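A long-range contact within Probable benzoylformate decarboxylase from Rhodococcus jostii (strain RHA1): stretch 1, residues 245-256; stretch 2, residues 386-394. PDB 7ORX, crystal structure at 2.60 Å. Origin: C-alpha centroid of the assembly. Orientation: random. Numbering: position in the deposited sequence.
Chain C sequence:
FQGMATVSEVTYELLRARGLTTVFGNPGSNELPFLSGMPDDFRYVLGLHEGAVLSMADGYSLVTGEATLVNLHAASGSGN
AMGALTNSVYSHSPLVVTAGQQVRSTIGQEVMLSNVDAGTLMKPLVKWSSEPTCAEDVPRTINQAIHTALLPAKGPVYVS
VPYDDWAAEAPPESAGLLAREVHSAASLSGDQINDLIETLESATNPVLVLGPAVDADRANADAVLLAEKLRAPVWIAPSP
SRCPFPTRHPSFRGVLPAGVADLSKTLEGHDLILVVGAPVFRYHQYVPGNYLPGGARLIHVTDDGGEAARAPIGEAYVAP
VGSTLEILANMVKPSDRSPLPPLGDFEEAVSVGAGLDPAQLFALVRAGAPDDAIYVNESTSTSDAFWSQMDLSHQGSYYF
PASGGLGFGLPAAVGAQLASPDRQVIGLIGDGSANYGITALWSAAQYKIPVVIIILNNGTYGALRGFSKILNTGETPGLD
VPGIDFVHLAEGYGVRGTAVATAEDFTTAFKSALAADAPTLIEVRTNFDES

Stretch 1 245-256: FPTRHPSFRGVL
Stretch 2 (386-394) FWSQMDLSH

Thr247 anchors this contact through three hydrogen bonds. Thr247 N donates to Leu392 O at 3.0 Å, with an N-H...O angle of 159°. Its side chain, in the p rotamer with CB toward stretch 2, works both ways: Thr247 OG1 donates to Met390 O at 2.8 Å and accepts from Leu392 N at 3.2 Å. One threonine thus engages the backbone of both residues flanking Asp391. Leu392 O also receives a CA-H...O contact from Pro246 CA at 3.4 Å.

In the backbone register, Pro246 CA lies 4.4 Å from Ser393 CA, and Thr247 CA lies 5.6 Å from Leu392 CA. Pro246 to His249 form a type I turn, closed by a weak bond from His249 N to Pro246 O at 3.4 Å. A second type I turn, His249 to Phe252, leads into strand 252-255; Phe252 N donates to His249 O at 3.0 Å.

Trp387 (chi1 m, chi2 110°), on the helix of stretch 2, carries the apolar packing. Val255 (chi1 t) sets CG2 over one face of Trp387, 3.6 Å from the centroid of its five-membered ring. Thr247 CG2 lies at the ring edge, 3.9 Å from Trp387 CZ3. Phe252 (chi1 t) brings CZ obliquely to 4.2 Å from Trp387 CE3. Arg248 CG also lies 3.4 Å from Asp391 OD1.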

# COMPACT_ATOMS: atom_id res chain seq x y z
N PHE C 245 29.96 -19.72 -14.06
CA PHE C 245 31.37 -20.15 -14.26
C PHE C 245 31.41 -21.57 -14.78
O PHE C 245 30.56 -22.37 -14.40
CB PHE C 245 32.07 -20.08 -12.91
CG PHE C 245 33.56 -19.99 -12.99
CD1 PHE C 245 34.17 -18.79 -13.27
CD2 PHE C 245 34.34 -21.09 -12.70
CE1 PHE C 245 35.54 -18.69 -13.32
CE2 PHE C 245 35.72 -20.99 -12.73
CZ PHE C 245 36.33 -19.79 -13.06
N PRO C 246 32.41 -21.95 -15.60
CA PRO C 246 32.53 -23.34 -16.03
C PRO C 246 32.75 -24.28 -14.83
O PRO C 246 33.64 -24.04 -14.07
CB PRO C 246 33.74 -23.33 -16.99
CG PRO C 246 34.13 -21.90 -17.23
CD PRO C 246 33.45 -21.08 -16.14
N THR C 247 31.94 -25.31 -14.65
CA THR C 247 32.02 -26.23 -13.47
C THR C 247 33.21 -27.19 -13.54
O THR C 247 33.39 -27.89 -12.54
CB THR C 247 30.76 -27.08 -13.27
OG1 THR C 247 30.65 -28.05 -14.32
CG2 THR C 247 29.52 -26.21 -13.16
N ARG C 248 33.96 -27.24 -14.64
CA ARG C 248 35.15 -28.15 -14.71
C ARG C 248 36.41 -27.29 -14.93
O ARG C 248 37.45 -27.78 -15.33
CB ARG C 248 35.00 -29.26 -15.75
CG ARG C 248 33.74 -30.10 -15.59
CD ARG C 248 33.68 -30.83 -14.25
NE ARG C 248 34.66 -31.93 -14.20
CZ ARG C 248 35.12 -32.47 -13.06
NH1 ARG C 248 34.67 -32.03 -11.89
NH2 ARG C 248 36.02 -33.43 -13.06
N HIS C 249 36.33 -26.02 -14.68
CA HIS C 249 37.54 -25.19 -14.62
C HIS C 249 38.35 -25.52 -13.37
O HIS C 249 37.79 -25.78 -12.32
CB HIS C 249 37.16 -23.71 -14.66
CG HIS C 249 38.34 -22.84 -14.85
ND1 HIS C 249 39.05 -22.39 -13.80
CD2 HIS C 249 38.93 -22.35 -15.97
CE1 HIS C 249 40.05 -21.64 -14.24
NE2 HIS C 249 39.99 -21.59 -15.58
N PRO C 250 39.70 -25.50 -13.44
CA PRO C 250 40.53 -25.63 -12.24
C PRO C 250 40.05 -24.89 -10.99
O PRO C 250 40.01 -25.48 -9.94
CB PRO C 250 41.87 -25.09 -12.75
CG PRO C 250 41.90 -25.70 -14.14
CD PRO C 250 40.50 -25.44 -14.67
N SER C 251 39.68 -23.61 -11.13
CA SER C 251 39.28 -22.72 -10.02
C SER C 251 37.94 -23.15 -9.40
O SER C 251 37.70 -22.81 -8.25
CB SER C 251 39.23 -21.30 -10.46
OG SER C 251 40.56 -20.78 -10.66
N PHE C 252 37.10 -23.92 -10.08
CA PHE C 252 35.73 -24.24 -9.59
C PHE C 252 35.81 -25.08 -8.33
O PHE C 252 36.57 -26.07 -8.36
CB PHE C 252 34.88 -24.98 -10.62
CG PHE C 252 33.43 -25.02 -10.22
CD1 PHE C 252 32.68 -23.87 -10.12
CD2 PHE C 252 32.84 -26.23 -9.91
CE1 PHE C 252 31.36 -23.92 -9.73
CE2 PHE C 252 31.51 -26.29 -9.52
CZ PHE C 252 30.78 -25.12 -9.44
N ARG C 253 35.07 -24.68 -7.27
CA ARG C 253 35.02 -25.39 -5.96
C ARG C 253 33.59 -25.77 -5.55
O ARG C 253 33.47 -26.41 -4.54
CB ARG C 253 35.58 -24.50 -4.85
CG ARG C 253 37.07 -24.19 -4.98
CD ARG C 253 37.91 -25.41 -4.68
NE ARG C 253 39.31 -25.16 -4.97
CZ ARG C 253 39.88 -25.34 -6.16
NH1 ARG C 253 39.18 -25.78 -7.20
NH2 ARG C 253 41.17 -25.06 -6.28
N GLY C 254 32.57 -25.33 -6.27
CA GLY C 254 31.17 -25.66 -6.00
C GLY C 254 30.37 -24.48 -5.48
O GLY C 254 30.72 -23.32 -5.74
N VAL C 255 29.28 -24.79 -4.78
CA VAL C 255 28.29 -23.83 -4.27
C VAL C 255 28.52 -23.64 -2.78
O VAL C 255 28.64 -24.60 -2.10
CB VAL C 255 26.88 -24.35 -4.58
CG1 VAL C 255 25.79 -23.50 -3.96
CG2 VAL C 255 26.68 -24.43 -6.07
N LEU C 256 28.57 -22.41 -2.30
CA LEU C 256 28.70 -22.13 -0.86
C LEU C 256 27.43 -22.62 -0.20
O LEU C 256 26.37 -22.55 -0.80
CB LEU C 256 28.91 -20.63 -0.67
CG LEU C 256 30.31 -20.17 -1.02
CD1 LEU C 256 30.48 -18.68 -0.85
CD2 LEU C 256 31.33 -20.88 -0.17
N PHE C 386 23.69 -32.65 -8.20
CA PHE C 386 23.79 -31.91 -9.48
C PHE C 386 25.22 -31.34 -9.63
O PHE C 386 25.87 -31.52 -10.66
CB PHE C 386 22.70 -30.83 -9.51
CG PHE C 386 22.65 -30.08 -10.80
CD1 PHE C 386 23.50 -29.03 -11.03
CD2 PHE C 386 21.84 -30.50 -11.81
CE1 PHE C 386 23.52 -28.39 -12.26
CE2 PHE C 386 21.86 -29.88 -13.05
CZ PHE C 386 22.70 -28.82 -13.26
N TRP C 387 25.73 -30.65 -8.62
CA TRP C 387 26.95 -29.83 -8.76
C TRP C 387 28.19 -30.73 -8.80
O TRP C 387 29.21 -30.36 -9.42
CB TRP C 387 26.99 -28.77 -7.66
CG TRP C 387 25.95 -27.73 -7.89
CD1 TRP C 387 24.81 -27.50 -7.18
CD2 TRP C 387 25.92 -26.79 -8.98
NE1 TRP C 387 24.10 -26.46 -7.72
CE2 TRP C 387 24.76 -26.02 -8.83
CE3 TRP C 387 26.81 -26.50 -10.02
CZ2 TRP C 387 24.45 -24.99 -9.70
CZ3 TRP C 387 26.51 -25.47 -10.87
CH2 TRP C 387 25.34 -24.73 -10.71
N SER C 388 28.09 -31.88 -8.18
CA SER C 388 29.23 -32.83 -8.06
C SER C 388 29.32 -33.66 -9.34
O SER C 388 30.29 -34.38 -9.52
CB SER C 388 29.07 -33.70 -6.82
OG SER C 388 28.08 -34.68 -7.05
N GLN C 389 28.37 -33.49 -10.26
CA GLN C 389 28.15 -34.46 -11.35
C GLN C 389 27.90 -33.77 -12.71
O GLN C 389 27.94 -34.48 -13.68
CB GLN C 389 27.00 -35.36 -10.88
CG GLN C 389 27.13 -36.80 -11.34
CD GLN C 389 28.28 -37.55 -10.71
OE1 GLN C 389 29.03 -38.23 -11.39
NE2 GLN C 389 28.43 -37.45 -9.41
N MET C 390 27.74 -32.44 -12.82
CA MET C 390 27.41 -31.82 -14.13
C MET C 390 28.60 -31.07 -14.71
O MET C 390 29.39 -30.54 -13.89
CB MET C 390 26.22 -30.89 -13.98
CG MET C 390 24.95 -31.66 -13.68
SD MET C 390 24.51 -32.71 -15.06
CE MET C 390 23.40 -31.60 -15.91
N ASP C 391 28.69 -31.05 -16.05
CA ASP C 391 29.77 -30.35 -16.82
C ASP C 391 29.13 -29.23 -17.65
O ASP C 391 28.91 -29.42 -18.85
CB ASP C 391 30.60 -31.28 -17.71
CG ASP C 391 31.76 -30.64 -18.48
OD1 ASP C 391 31.98 -29.41 -18.36
OD2 ASP C 391 32.43 -31.39 -19.23
N LEU C 392 28.90 -28.10 -17.02
CA LEU C 392 28.33 -26.85 -17.61
C LEU C 392 29.49 -25.95 -18.03
O LEU C 392 30.34 -25.70 -17.19
CB LEU C 392 27.50 -26.17 -16.52
CG LEU C 392 26.10 -26.71 -16.27
CD1 LEU C 392 26.00 -28.17 -16.56
CD2 LEU C 392 25.66 -26.44 -14.85
N SER C 393 29.53 -25.47 -19.26
CA SER C 393 30.71 -24.70 -19.74
C SER C 393 30.36 -23.50 -20.62
O SER C 393 31.29 -22.92 -21.17
CB SER C 393 31.69 -25.62 -20.43
OG SER C 393 31.16 -26.12 -21.64
N HIS C 394 29.08 -23.23 -20.84
CA HIS C 394 28.54 -22.17 -21.73
C HIS C 394 27.69 -21.22 -20.90
O HIS C 394 27.06 -21.69 -19.90
CB HIS C 394 27.70 -22.73 -22.90
CG HIS C 394 28.53 -23.38 -23.96
ND1 HIS C 394 29.01 -24.68 -23.82
CD2 HIS C 394 28.97 -22.96 -25.17
CE1 HIS C 394 29.71 -25.02 -24.88
NE2 HIS C 394 29.71 -23.97 -25.73